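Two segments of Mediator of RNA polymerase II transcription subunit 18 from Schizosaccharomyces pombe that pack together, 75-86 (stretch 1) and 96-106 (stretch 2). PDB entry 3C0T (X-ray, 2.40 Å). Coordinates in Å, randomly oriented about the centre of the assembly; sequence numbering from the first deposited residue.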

ATOM      1  N   ASN A  75      -9.397  15.323  13.381  1.00 87.70           N
ATOM      2  CA  ASN A  75      -8.302  15.373  14.344  1.00 89.00           C
ATOM      3  C   ASN A  75      -7.096  14.560  13.873  1.00 88.89           C
ATOM      4  O   ASN A  75      -6.357  14.015  14.697  1.00 88.92           O
ATOM      5  N   THR A  76      -6.893  14.479  12.558  1.00 87.58           N
ATOM      6  CA  THR A  76      -5.768  13.709  12.028  1.00 85.34           C
ATOM      7  C   THR A  76      -4.934  14.443  11.000  1.00 82.76           C
ATOM      8  O   THR A  76      -5.350  15.447  10.413  1.00 82.73           O
ATOM      9  N   GLN A  77      -3.742  13.905  10.791  1.00 79.25           N
ATOM     10  CA  GLN A  77      -2.821  14.423   9.808  1.00 74.81           C
ATOM     11  C   GLN A  77      -2.961  13.430   8.661  1.00 70.69           C
ATOM     12  O   GLN A  77      -2.952  12.217   8.879  1.00 70.49           O
ATOM     13  N   TRP A  78      -3.125  13.940   7.450  1.00 65.62           N
ATOM     14  CA  TRP A  78      -3.261  13.078   6.290  1.00 61.28           C
ATOM     15  C   TRP A  78      -2.071  13.214   5.375  1.00 59.14           C
ATOM     16  O   TRP A  78      -1.560  14.308   5.170  1.00 60.13           O
ATOM     17  N   SER A  79      -1.616  12.095   4.837  1.00 56.94           N
ATOM     18  CA  SER A  79      -0.536  12.131   3.874  1.00 53.70           C
ATOM     19  C   SER A  79      -1.303  12.051   2.562  1.00 53.59           C
ATOM     20  O   SER A  79      -2.264  11.288   2.434  1.00 52.80           O
ATOM     21  N   MET A  80      -0.901  12.860   1.597  1.00 53.02           N
ATOM     22  CA  MET A  80      -1.584  12.891   0.319  1.00 53.93           C
ATOM     23  C   MET A  80      -0.668  12.344  -0.765  1.00 52.96           C
ATOM     24  O   MET A  80       0.437  12.842  -0.967  1.00 53.72           O
ATOM     25  N   TYR A  81      -1.129  11.314  -1.463  1.00 51.75           N
ATOM     26  CA  TYR A  81      -0.315  10.706  -2.496  1.00 51.57           C
ATOM     27  C   TYR A  81      -0.845  10.767  -3.917  1.00 51.67           C
ATOM     28  O   TYR A  81      -2.052  10.784  -4.163  1.00 52.42           O
ATOM     29  N   LEU A  82       0.098  10.785  -4.849  1.00 52.57           N
ATOM     30  CA  LEU A  82      -0.185  10.755  -6.275  1.00 53.89           C
ATOM     31  C   LEU A  82       0.693   9.602  -6.747  1.00 53.69           C
ATOM     32  O   LEU A  82       1.923   9.706  -6.752  1.00 55.23           O
ATOM     33  N   GLU A  83       0.067   8.494  -7.117  1.00 52.96           N
ATOM     34  CA  GLU A  83       0.825   7.333  -7.562  1.00 53.59           C
ATOM     35  C   GLU A  83       0.628   7.094  -9.050  1.00 53.26           C
ATOM     36  O   GLU A  83      -0.493   6.918  -9.522  1.00 51.59           O
ATOM     37  N   GLY A  84       1.734   7.107  -9.785  1.00 53.95           N
ATOM     38  CA  GLY A  84       1.669   6.887 -11.214  1.00 55.99           C
ATOM     39  C   GLY A  84       1.688   5.411 -11.549  1.00 57.33           C
ATOM     40  O   GLY A  84       1.778   4.561 -10.660  1.00 57.75           O
ATOM     41  N   ASN A  85       1.586   5.104 -12.837  1.00 57.84           N
ATOM     42  CA  ASN A  85       1.610   3.725 -13.303  1.00 57.62           C
ATOM     43  C   ASN A  85       3.070   3.287 -13.310  1.00 57.29           C
ATOM     44  O   ASN A  85       3.961   4.104 -13.559  1.00 57.48           O
ATOM     45  N   SER A  86       3.325   2.014 -13.018  1.00 56.42           N
ATOM     46  CA  SER A  86       4.698   1.528 -13.015  1.00 56.51           C
ATOM     47  C   SER A  86       5.207   1.499 -14.447  1.00 58.15           C
ATOM     48  O   SER A  86       4.422   1.446 -15.392  1.00 57.34           O
ATOM     49  N   ILE A  96       9.161  -0.141 -10.999  1.00 50.44           N
ATOM     50  CA  ILE A  96       9.426   1.265 -10.714  1.00 49.69           C
ATOM     51  C   ILE A  96       8.186   2.088 -11.051  1.00 50.09           C
ATOM     52  O   ILE A  96       7.579   1.905 -12.110  1.00 50.98           O
ATOM     53  N   ARG A  97       7.804   2.987 -10.150  1.00 48.91           N
ATOM     54  CA  ARG A  97       6.655   3.841 -10.395  1.00 49.30           C
ATOM     55  C   ARG A  97       6.846   5.172  -9.691  1.00 51.29           C
ATOM     56  O   ARG A  97       7.478   5.240  -8.637  1.00 51.84           O
ATOM     57  N   PRO A  98       6.320   6.255 -10.280  1.00 52.09           N
ATOM     58  CA  PRO A  98       6.440   7.590  -9.684  1.00 52.71           C
ATOM     59  C   PRO A  98       5.524   7.686  -8.467  1.00 53.34           C
ATOM     60  O   PRO A  98       4.401   7.180  -8.489  1.00 54.29           O
ATOM     61  N   VAL A  99       5.999   8.323  -7.408  1.00 53.41           N
ATOM     62  CA  VAL A  99       5.195   8.493  -6.206  1.00 54.74           C
ATOM     63  C   VAL A  99       5.495   9.851  -5.601  1.00 56.58           C
ATOM     64  O   VAL A  99       6.642  10.151  -5.279  1.00 56.77           O
ATOM     65  N   ASN A 100       4.464  10.673  -5.453  1.00 57.82           N
ATOM     66  CA  ASN A 100       4.629  11.997  -4.873  1.00 57.72           C
ATOM     67  C   ASN A 100       3.797  12.082  -3.612  1.00 57.11           C
ATOM     68  O   ASN A 100       2.652  11.629  -3.578  1.00 55.37           O
ATOM     69  N   ARG A 101       4.382  12.673  -2.579  1.00 57.91           N
ATOM     70  CA  ARG A 101       3.724  12.783  -1.288  1.00 60.61           C
ATOM     71  C   ARG A 101       3.808  14.170  -0.681  1.00 61.26           C
ATOM     72  O   ARG A 101       4.765  14.909  -0.911  1.00 62.59           O
ATOM     73  N   ALA A 102       2.790  14.505   0.101  1.00 60.97           N
ATOM     74  CA  ALA A 102       2.703  15.779   0.797  1.00 61.80           C
ATOM     75  C   ALA A 102       1.786  15.531   1.988  1.00 61.85           C
ATOM     76  O   ALA A 102       0.740  14.914   1.836  1.00 61.13           O
ATOM     77  N   LYS A 103       2.182  15.990   3.170  1.00 63.94           N
ATOM     78  CA  LYS A 103       1.369  15.803   4.369  1.00 67.22           C
ATOM     79  C   LYS A 103       0.558  17.062   4.645  1.00 68.49           C
ATOM     80  O   LYS A 103       1.116  18.156   4.688  1.00 68.68           O
ATOM     81  N   LEU A 104      -0.750  16.924   4.829  1.00 70.05           N
ATOM     82  CA  LEU A 104      -1.563  18.104   5.088  1.00 72.96           C
ATOM     83  C   LEU A 104      -2.480  17.997   6.293  1.00 73.76           C
ATOM     84  O   LEU A 104      -3.010  16.932   6.598  1.00 73.45           O
ATOM     85  N   THR A 105      -2.656  19.130   6.969  1.00 76.48           N
ATOM     86  CA  THR A 105      -3.484  19.237   8.167  1.00 77.85           C
ATOM     87  C   THR A 105      -4.308  20.532   8.169  1.00 80.38           C
ATOM     88  O   THR A 105      -4.238  21.317   7.221  1.00 79.92           O
ATOM     89  N   ASN A 106      -5.085  20.729   9.238  1.00 83.71           N
ATOM     90  CA  ASN A 106      -5.949  21.907   9.439  1.00 86.34           C
ATOM     91  C   ASN A 106      -7.433  21.734   9.083  1.00 86.25           C
ATOM     92  O   ASN A 106      -7.830  21.894   7.926  1.00 86.35           O
TER

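The frame is an antiparallel pair of strands, 78-83 against 96-104, and its ladder decides which side chains can meet. Paired N-H and C=O groups join Trp78 to Leu104, Met80 to Ala102 and Leu82 to Asn100; Gly84 N extends the ladder, donating to Pro98 O at 3.0 Å. Alternation then sends Trp78, Met80, Leu82, Asn100, Ala102 and Leu104 to one face, and Ser79, Tyr81, Glu83, Val99, Arg101 and Lys103 to the other.

Apolar packing on the first face centres on Leu104. Its chi1 is p and chi2 t, which brings the branched end nearer to stretch 1: CD2 lies 3.8 Å from Trp78 CB, and CD1 lies 3.7 Å from Met80 SD. Met80, t at chi1 and chi2 and p at chi3, thus leans toward a diagonal neighbour and away from its bridge partner, the small Ala102. Trp78 (chi1 m) contributes mainly its root, since its indole leads away. Leu82 (m, t) and Asn100 (m) meet more loosely, CB to CB at 4.2 Å.

Aromatic contacts govern the opposite face. Tyr81, chi1 m, lays its ring beneath Arg101, t at chi1, which sets CG over one ring face, 4.2 Å from the centroid, in a CH-pi contact; chi2 is also t. Val99 (t) instead meets the ring edge, with CG1 3.9 Å from Tyr81 CD2. One ring therefore serves both its direct partner and a diagonal one.

The charged contact lies further along this side. Glu83 (m, t) and Arg97 (p, t, t) form a salt bridge, a long one at 3.5 Å between Glu83 OE1 and Arg97 NH1. A water reinforces the arginine's hold on stretch 1, donating to Gly84 O and accepting from Arg97 NH1, each at 2.8 Å from its oxygen. Arg97 NE and NH2 are satisfied elsewhere in the structure.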

ATOM      1  CB  ASN A  75      -8.763  14.833  15.702  1.00 90.40           C
ATOM      2  CG  ASN A  75      -9.630  15.818  16.456  1.00 92.85           C
ATOM      3  OD1 ASN A  75     -10.677  16.243  15.968  1.00 94.39           O
ATOM      4  ND2 ASN A  75      -9.195  16.190  17.656  1.00 93.27           N
ATOM      5  CB  THR A  76      -6.216  12.399  11.330  1.00 86.65           C
ATOM      6  OG1 THR A  76      -7.252  11.768  12.086  1.00 89.41           O
ATOM      7  CG2 THR A  76      -5.034  11.435  11.209  1.00 86.12           C
ATOM      8  CB  GLN A  77      -1.395  14.408  10.360  1.00 76.08           C
ATOM      9  CG  GLN A  77      -0.369  15.054   9.443  1.00 79.78           C
ATOM     10  CD  GLN A  77       0.985  15.224  10.106  1.00 81.03           C
ATOM     11  OE1 GLN A  77       1.890  15.834   9.538  1.00 82.74           O
ATOM     12  NE2 GLN A  77       1.130  14.684  11.314  1.00 81.70           N
ATOM     13  CB  TRP A  78      -4.500  13.439   5.469  1.00 60.15           C
ATOM     14  CG  TRP A  78      -5.804  13.159   6.121  1.00 57.90           C
ATOM     15  CD1 TRP A  78      -6.487  13.973   6.977  1.00 56.66           C
ATOM     16  CD2 TRP A  78      -6.601  11.984   5.960  1.00 56.77           C
ATOM     17  NE1 TRP A  78      -7.665  13.378   7.357  1.00 56.40           N
ATOM     18  CE2 TRP A  78      -7.761  12.155   6.744  1.00 57.45           C
ATOM     19  CE3 TRP A  78      -6.449  10.801   5.223  1.00 55.12           C
ATOM     20  CZ2 TRP A  78      -8.767  11.184   6.817  1.00 55.27           C
ATOM     21  CZ3 TRP A  78      -7.446   9.838   5.296  1.00 53.54           C
ATOM     22  CH2 TRP A  78      -8.592  10.037   6.087  1.00 55.39           C
ATOM     23  CB  SER A  79       0.392  10.937   4.041  1.00 54.38           C
ATOM     24  OG  SER A  79       1.271  11.147   5.128  1.00 57.09           O
ATOM     25  CB  MET A  80      -1.998  14.325   0.029  1.00 55.25           C
ATOM     26  CG  MET A  80      -3.012  14.493  -1.062  1.00 61.47           C
ATOM     27  SD  MET A  80      -3.756  16.133  -0.904  1.00 68.31           S
ATOM     28  CE  MET A  80      -2.364  17.160  -1.295  1.00 63.68           C
ATOM     29  CB  TYR A  81      -0.060   9.232  -2.177  1.00 51.07           C
ATOM     30  CG  TYR A  81       0.778   8.952  -0.952  1.00 51.83           C
ATOM     31  CD1 TYR A  81       0.220   8.986   0.325  1.00 50.44           C
ATOM     32  CD2 TYR A  81       2.124   8.603  -1.076  1.00 52.12           C
ATOM     33  CE1 TYR A  81       0.980   8.671   1.449  1.00 51.41           C
ATOM     34  CE2 TYR A  81       2.895   8.288   0.042  1.00 51.40           C
ATOM     35  CZ  TYR A  81       2.318   8.322   1.300  1.00 52.60           C
ATOM     36  OH  TYR A  81       3.077   7.999   2.409  1.00 54.35           O
ATOM     37  CB  LEU A  82       0.228  12.058  -6.967  1.00 53.36           C
ATOM     38  CG  LEU A  82      -0.772  13.214  -6.881  1.00 56.31           C
ATOM     39  CD1 LEU A  82      -0.212  14.413  -7.639  1.00 56.25           C
ATOM     40  CD2 LEU A  82      -2.116  12.790  -7.479  1.00 55.24           C
ATOM     41  CB  GLU A  83       0.409   6.104  -6.745  1.00 51.86           C
ATOM     42  CG  GLU A  83       0.386   6.391  -5.239  1.00 54.68           C
ATOM     43  CD  GLU A  83      -0.003   5.195  -4.392  1.00 55.20           C
ATOM     44  OE1 GLU A  83      -0.806   4.358  -4.858  1.00 55.61           O
ATOM     45  OE2 GLU A  83       0.487   5.103  -3.243  1.00 56.61           O
ATOM     46  CB  ASN A  85       1.026   3.648 -14.713  1.00 58.13           C
ATOM     47  CG  ASN A  85      -0.398   4.188 -14.786  1.00 60.10           C
ATOM     48  OD1 ASN A  85      -0.825   4.685 -15.822  1.00 61.53           O
ATOM     49  ND2 ASN A  85      -1.136   4.084 -13.687  1.00 59.97           N
ATOM     50  CB  SER A  86       4.774   0.132 -12.395  1.00 54.44           C
ATOM     51  OG  SER A  86       3.832  -0.743 -12.983  1.00 53.85           O
ATOM     52  CB  ILE A  96      10.598   1.836 -11.555  1.00 49.79           C
ATOM     53  CG1 ILE A  96      11.883   1.059 -11.287  1.00 49.99           C
ATOM     54  CG2 ILE A  96      10.830   3.303 -11.188  1.00 48.49           C
ATOM     55  CD1 ILE A  96      13.080   1.611 -12.043  1.00 50.13           C
ATOM     56  CB  ARG A  97       5.368   3.185  -9.904  1.00 48.69           C
ATOM     57  CG  ARG A  97       5.330   2.985  -8.418  1.00 48.14           C
ATOM     58  CD  ARG A  97       3.965   2.566  -7.960  1.00 49.61           C
ATOM     59  NE  ARG A  97       3.939   2.419  -6.510  1.00 53.49           N
ATOM     60  CZ  ARG A  97       2.831   2.364  -5.783  1.00 52.76           C
ATOM     61  NH1 ARG A  97       1.646   2.443  -6.368  1.00 51.15           N
ATOM     62  NH2 ARG A  97       2.912   2.236  -4.467  1.00 53.15           N
ATOM     63  CB  PRO A  98       5.970   8.521 -10.808  1.00 53.01           C
ATOM     64  CG  PRO A  98       6.121   7.702 -12.061  1.00 51.90           C
ATOM     65  CD  PRO A  98       5.711   6.332 -11.618  1.00 52.02           C
ATOM     66  CB  VAL A  99       5.498   7.418  -5.146  1.00 53.82           C
ATOM     67  CG1 VAL A  99       4.811   7.779  -3.830  1.00 52.41           C
ATOM     68  CG2 VAL A  99       5.020   6.065  -5.628  1.00 53.06           C
ATOM     69  CB  ASN A 100       4.207  13.060  -5.879  1.00 60.27           C
ATOM     70  CG  ASN A 100       5.088  13.060  -7.111  1.00 64.51           C
ATOM     71  OD1 ASN A 100       6.281  13.358  -7.031  1.00 66.39           O
ATOM     72  ND2 ASN A 100       4.512  12.713  -8.257  1.00 65.15           N
ATOM     73  CB  ARG A 101       4.350  11.768  -0.330  1.00 62.97           C
ATOM     74  CG  ARG A 101       3.999  11.931   1.141  1.00 67.65           C
ATOM     75  CD  ARG A 101       4.737  10.879   1.946  1.00 71.16           C
ATOM     76  NE  ARG A 101       6.174  10.940   1.694  1.00 75.87           N
ATOM     77  CZ  ARG A 101       7.016   9.920   1.842  1.00 77.35           C
ATOM     78  NH1 ARG A 101       6.570   8.734   2.243  1.00 77.29           N
ATOM     79  NH2 ARG A 101       8.311  10.087   1.588  1.00 76.92           N
ATOM     80  CB  ALA A 102       2.109  16.843  -0.121  1.00 60.44           C
ATOM     81  CB  LYS A 103       2.269  15.503   5.563  1.00 68.84           C
ATOM     82  CG  LYS A 103       3.119  14.265   5.382  1.00 73.56           C
ATOM     83  CD  LYS A 103       3.996  14.007   6.598  1.00 76.87           C
ATOM     84  CE  LYS A 103       4.797  12.724   6.428  1.00 78.93           C
ATOM     85  NZ  LYS A 103       5.682  12.465   7.601  1.00 82.19           N
ATOM     86  CB  LEU A 104      -2.369  18.482   3.842  1.00 74.94           C
ATOM     87  CG  LEU A 104      -3.572  17.656   3.393  1.00 76.89           C
ATOM     88  CD1 LEU A 104      -4.084  18.225   2.074  1.00 77.87           C
ATOM     89  CD2 LEU A 104      -3.183  16.201   3.225  1.00 79.90           C
ATOM     90  CB  THR A 105      -2.603  19.191   9.434  1.00 76.39           C
ATOM     91  OG1 THR A 105      -1.472  20.059   9.270  1.00 73.16           O
ATOM     92  CG2 THR A 105      -2.106  17.785   9.679  1.00 77.34           C
ATOM     93  CB  ASN A 106      -5.398  23.127   8.687  1.00 88.85           C
ATOM     94  CG  ASN A 106      -4.342  23.873   9.477  1.00 91.96           C
ATOM     95  OD1 ASN A 106      -3.403  23.270  10.009  1.00 93.71           O
ATOM     96  ND2 ASN A 106      -4.484  25.196   9.554  1.00 92.59           N
TER
HETATM   97  O   HOH W   1       0.473   2.928  -8.856  1.00 49.93           O